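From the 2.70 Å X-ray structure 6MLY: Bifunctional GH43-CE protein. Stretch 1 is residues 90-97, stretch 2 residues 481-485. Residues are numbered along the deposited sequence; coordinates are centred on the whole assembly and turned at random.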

# COMPACT_ATOMS: atom_id res chain seq x y z
N THR A 90 -17.18 16.09 -2.00
CA THR A 90 -16.52 17.14 -1.25
C THR A 90 -15.29 16.54 -0.55
O THR A 90 -14.94 16.92 0.56
CB THR A 90 -17.52 17.86 -0.32
OG1 THR A 90 -16.96 19.11 0.07
CG2 THR A 90 -17.90 17.06 0.91
N TYR A 91 -14.63 15.60 -1.24
CA TYR A 91 -13.38 15.03 -0.77
C TYR A 91 -12.39 16.18 -0.49
O TYR A 91 -12.32 17.14 -1.25
CB TYR A 91 -12.78 14.07 -1.80
CG TYR A 91 -13.46 12.73 -1.93
CD1 TYR A 91 -13.27 11.73 -0.98
CD2 TYR A 91 -14.25 12.43 -3.02
CE1 TYR A 91 -13.88 10.49 -1.11
CE2 TYR A 91 -14.86 11.20 -3.17
CZ TYR A 91 -14.67 10.22 -2.21
OH TYR A 91 -15.27 9.00 -2.35
N GLY A 92 -11.66 16.07 0.62
CA GLY A 92 -10.67 17.06 1.02
C GLY A 92 -11.26 18.22 1.80
O GLY A 92 -10.54 18.88 2.54
N ARG A 93 -12.56 18.48 1.62
CA ARG A 93 -13.23 19.64 2.19
C ARG A 93 -13.97 19.20 3.47
O ARG A 93 -13.35 18.69 4.39
CB ARG A 93 -14.10 20.30 1.11
CG ARG A 93 -13.30 20.97 0.00
CD ARG A 93 -14.16 21.22 -1.22
NE ARG A 93 -13.67 22.31 -2.06
CZ ARG A 93 -13.84 22.39 -3.38
NH1 ARG A 93 -14.31 21.35 -4.05
NH2 ARG A 93 -13.52 23.50 -4.02
N GLY A 94 -15.30 19.39 3.53
CA GLY A 94 -16.08 19.04 4.72
C GLY A 94 -15.63 19.80 5.96
O GLY A 94 -15.05 20.89 5.86
N SER A 95 -15.87 19.19 7.13
CA SER A 95 -15.56 19.80 8.41
C SER A 95 -14.04 19.84 8.62
O SER A 95 -13.40 18.81 8.68
CB SER A 95 -16.25 19.10 9.54
OG SER A 95 -15.77 17.78 9.72
N TRP A 96 -13.51 21.05 8.78
CA TRP A 96 -12.07 21.33 8.89
C TRP A 96 -11.69 21.59 10.36
O TRP A 96 -12.38 21.13 11.28
CB TRP A 96 -11.72 22.48 7.93
CG TRP A 96 -11.28 21.99 6.58
CD1 TRP A 96 -11.56 20.78 6.03
CD2 TRP A 96 -10.48 22.70 5.61
NE1 TRP A 96 -10.98 20.68 4.80
CE2 TRP A 96 -10.32 21.84 4.51
CE3 TRP A 96 -9.89 23.97 5.56
CZ2 TRP A 96 -9.59 22.20 3.37
CZ3 TRP A 96 -9.17 24.32 4.44
CH2 TRP A 96 -9.03 23.45 3.36
N ALA A 97 -10.55 22.28 10.57
CA ALA A 97 -9.98 22.56 11.89
C ALA A 97 -11.07 23.06 12.84
O ALA A 97 -11.83 23.97 12.51
CB ALA A 97 -8.87 23.57 11.78
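Stretch 2 (481-485) MPHFM

Packing of the loop M481-M485 against the loop T90-A97, two segments of one chain far apart in sequence. Neither contains regular helix or strand, and no hydrogen bond links them; the contact, 273 Å² counted over both sides, rests on stacking, apolar packing and one CA-H...O approach. Stretch 1 bends through a type II beta turn from T90 to R93, closed by the backbone hydrogen bond from R93 N to T90 O (3.0 Å). Y91 and G92 are the central residues of this turn, and they meet stretch 2 at its middle, where the CA atoms of G92 and H483 lie 4.4 Å apart. The contacts advance in the same order along both stretches: Y91 meets P482 and H483, G92 touches P482, H483 and F484, and W96 meets F484. Stretch 2 is itself sharply bent: the peptide bonds before P482 and before H483 are both cis, and F484 follows with positive phi (63°).

The largest covered areas belong to Y91 and H483, whose rings form a face-to-face stack with centroids 3.7 Å apart and planes inclined by 15°. Y91 directs its CA-to-CB bond toward stretch 2 and has chi1 in the m well. The corresponding bond of H483 points sideways, but with chi1 also m the end of the side chain comes nearer, bringing H483 ND1 to 3.3 Å from Y91 CG and placing H483 CE1 over one face of the tyrosine ring. Y91 OH is hydrogen-bonded elsewhere in the structure. Beside the stack, P482 CB packs on Y91 CB at 4.0 Å, adding an apolar contact at the base of the tyrosine side chain.

G92 brings backbone against backbone. Its CA lies 3.1 Å from H483 O in a CA-H...O contact with an angle of 131° at the hydrogen; G92 N is also close to H483 O, at 3.2 Å, but the angle is too poor for a hydrogen bond. Positive phi (85°) by itself favours glycine here; an ideal CB would lie in ordinary contact, 3.7 Å from each of P482 CB, F484 CB and H483 O. F484 points its CA-to-CB bond toward stretch 1, with F484 CB 3.8 Å from G92 CA and its t rotamer carrying the ring out to W96, where F484 CE1 approaches W96 CZ2 at 4.2 Å. The two rings meet obliquely. W96 is tied back to the turn by the hydrogen bond from W96 NE1 to G92 O (2.9 Å, 152°), so the indole that receives F484 is anchored to the same glycine that packs against H483.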

# COMPACT_ATOMS: atom_id res chain seq x y z
N MET A 481 -4.00 15.29 -2.68
CA MET A 481 -4.99 16.29 -2.23
C MET A 481 -5.83 16.72 -3.43
O MET A 481 -5.33 17.48 -4.27
CB MET A 481 -4.31 17.51 -1.61
N PRO A 482 -7.08 16.26 -3.53
CA PRO A 482 -7.78 15.42 -2.57
C PRO A 482 -7.19 14.01 -2.52
O PRO A 482 -6.36 13.67 -3.37
CB PRO A 482 -9.24 15.38 -3.04
CG PRO A 482 -9.21 15.96 -4.43
CD PRO A 482 -8.05 16.91 -4.42
N HIS A 483 -7.61 13.18 -1.55
CA HIS A 483 -8.69 13.44 -0.61
C HIS A 483 -8.21 14.20 0.64
O HIS A 483 -9.01 14.45 1.55
CB HIS A 483 -9.37 12.12 -0.19
CG HIS A 483 -9.93 11.31 -1.32
ND1 HIS A 483 -10.35 11.88 -2.51
CD2 HIS A 483 -10.17 9.99 -1.44
CE1 HIS A 483 -10.80 10.93 -3.32
NE2 HIS A 483 -10.70 9.76 -2.68
N PHE A 484 -6.91 14.55 0.71
CA PHE A 484 -6.34 15.37 1.81
C PHE A 484 -6.48 14.63 3.15
O PHE A 484 -6.55 15.25 4.21
CB PHE A 484 -7.02 16.74 1.87
CG PHE A 484 -6.20 17.87 2.43
CD1 PHE A 484 -6.61 19.19 2.24
CD2 PHE A 484 -5.03 17.66 3.15
CE1 PHE A 484 -5.88 20.25 2.75
CE2 PHE A 484 -4.29 18.72 3.65
CZ PHE A 484 -4.72 20.01 3.45
N MET A 485 -6.50 13.29 3.08
CA MET A 485 -6.76 12.43 4.21
C MET A 485 -5.82 11.23 4.14
O MET A 485 -5.27 10.94 3.08
CB MET A 485 -8.22 11.96 4.19
CG MET A 485 -8.66 11.24 5.44
SD MET A 485 -10.33 10.58 5.28
CE MET A 485 -11.27 12.10 5.17